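Local coordinates for protein chymotrypsin-like serine protease (Equine arteritis virus, PDB 1MBM) that probably cleaves the viral replicase polyprotein as a small serine proteinase of the chymotrypsin-like fold, at residues T30-V35 with D59-V64. Sequence-based numbering, arbitrary orientation.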
# COMPACT_ATOMS: atom_id res chain seq x y z
N THR A 30 -0.18 -9.90 -1.76
CA THR A 30 -0.68 -9.66 -0.41
C THR A 30 0.53 -9.61 0.52
O THR A 30 1.68 -9.57 0.04
CB THR A 30 -1.72 -10.77 0.03
OG1 THR A 30 -2.34 -10.41 1.28
CG2 THR A 30 -1.04 -12.12 0.33
N ALA A 31 0.29 -9.57 1.83
CA ALA A 31 1.36 -9.51 2.82
C ALA A 31 1.70 -10.91 3.35
O ALA A 31 0.80 -11.71 3.60
CB ALA A 31 0.98 -8.59 3.97
N SER A 32 2.98 -11.18 3.54
CA SER A 32 3.42 -12.49 4.04
C SER A 32 2.83 -12.86 5.40
O SER A 32 2.46 -14.01 5.63
CB SER A 32 4.95 -12.55 4.10
OG SER A 32 5.50 -12.21 2.84
N HIS A 33 2.72 -11.89 6.31
CA HIS A 33 2.20 -12.21 7.64
C HIS A 33 0.69 -12.53 7.62
O HIS A 33 0.18 -13.15 8.54
CB HIS A 33 2.54 -11.12 8.66
CG HIS A 33 1.72 -9.88 8.51
ND1 HIS A 33 2.04 -8.87 7.62
CD2 HIS A 33 0.61 -9.47 9.16
CE1 HIS A 33 1.15 -7.91 7.72
NE2 HIS A 33 0.26 -8.24 8.64
N VAL A 34 0.00 -12.09 6.57
CA VAL A 34 -1.40 -12.45 6.38
C VAL A 34 -1.46 -13.92 5.94
O VAL A 34 -2.31 -14.69 6.41
CB VAL A 34 -2.06 -11.55 5.32
CG1 VAL A 34 -3.37 -12.15 4.83
CG2 VAL A 34 -2.27 -10.15 5.89
N VAL A 35 -0.54 -14.30 5.06
CA VAL A 35 -0.43 -15.68 4.58
C VAL A 35 -0.06 -16.64 5.71
O VAL A 35 -0.80 -17.58 6.02
CB VAL A 35 0.62 -15.79 3.44
CG1 VAL A 35 0.83 -17.22 3.03
CG2 VAL A 35 0.18 -14.97 2.23
N ASP A 59 7.93 -9.13 3.97
CA ASP A 59 6.47 -9.15 4.09
C ASP A 59 5.73 -9.04 2.74
O ASP A 59 4.51 -8.98 2.71
CB ASP A 59 5.99 -8.07 5.06
CG ASP A 59 4.56 -8.30 5.57
OD1 ASP A 59 4.21 -9.44 5.97
OD2 ASP A 59 3.73 -7.38 5.61
N PHE A 60 6.47 -8.98 1.63
CA PHE A 60 5.86 -8.95 0.29
C PHE A 60 5.59 -10.38 -0.18
O PHE A 60 6.53 -11.16 -0.29
CB PHE A 60 6.80 -8.27 -0.72
CG PHE A 60 6.18 -8.05 -2.08
CD1 PHE A 60 6.24 -9.05 -3.05
CD2 PHE A 60 5.52 -6.86 -2.38
CE1 PHE A 60 5.66 -8.86 -4.31
CE2 PHE A 60 4.94 -6.67 -3.63
CZ PHE A 60 5.02 -7.67 -4.59
N ALA A 61 4.33 -10.71 -0.47
CA ALA A 61 3.96 -12.06 -0.89
C ALA A 61 3.30 -12.10 -2.26
O ALA A 61 2.35 -11.37 -2.52
CB ALA A 61 3.05 -12.71 0.15
N GLU A 62 3.78 -12.97 -3.14
CA GLU A 62 3.24 -13.06 -4.49
C GLU A 62 2.89 -14.49 -4.88
O GLU A 62 3.72 -15.40 -4.73
CB GLU A 62 4.26 -12.49 -5.49
CG GLU A 62 3.97 -12.81 -6.95
CD GLU A 62 5.08 -12.32 -7.88
OE1 GLU A 62 5.34 -11.11 -7.90
OE2 GLU A 62 5.71 -13.14 -8.56
N ALA A 63 1.68 -14.68 -5.39
CA ALA A 63 1.24 -15.97 -5.92
C ALA A 63 0.94 -15.83 -7.40
O ALA A 63 0.61 -14.73 -7.87
CB ALA A 63 -0.02 -16.46 -5.21
N VAL A 64 1.07 -16.92 -8.13
CA VAL A 64 0.71 -16.93 -9.54
C VAL A 64 -0.32 -18.03 -9.80
O VAL A 64 -0.34 -19.06 -9.12
CB VAL A 64 1.92 -17.10 -10.49
CG1 VAL A 64 2.90 -15.96 -10.32
CG2 VAL A 64 2.61 -18.45 -10.29
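D59 OD1 is gripped by two donors of H33: the ring nitrogen ND1 at 2.8 Å and the backbone N at 2.9 Å. ND1 reaches it on the syn side, somewhat out of the carboxylate plane, and OD1 lies almost in the imidazole plane; the backbone N-H comes nearly along the C-O axis. ND1 also makes a weak bond to OD2; the ring and carboxylate planes are 24° apart. CG of H33 lies between its backbone N and carbonyl carbon (chi1 75°), which keeps the ring on the side of the backbone N, and one oxygen can receive both N-H groups. An aspartate suits this place because a short carboxylate, held at OD1 by two N-H groups, can fix the rotation of the imidazole. OD2 also accepts from T129 OG1, while H33 NE2 makes a weak hydrogen bond to S114 OG, consistent with the Ser-His-Asp triad of chymotrypsin-like proteases.

Backbone bonds tie the two segments together beside this pair: S32 N gives a bond of 2.8 Å to D59 O, and T30 with A61 forms an antiparallel hydrogen-bonded pair (T30 N to A61 O 3.0 Å and A61 N to T30 O 2.9 Å). The methyl of A61, on the buried side it shares with T30, is small enough to lie beside V35 CG2 and S32 OG, which bonds to G58 O.

A31 ends strand 25-31 and occupies the N-cap position of helix 32-35, whose turn carries H33. Strand 60-65 lies between strands 25-31 and 48-57 in the six-stranded antiparallel barrel, where F54 packs against T30 and V35.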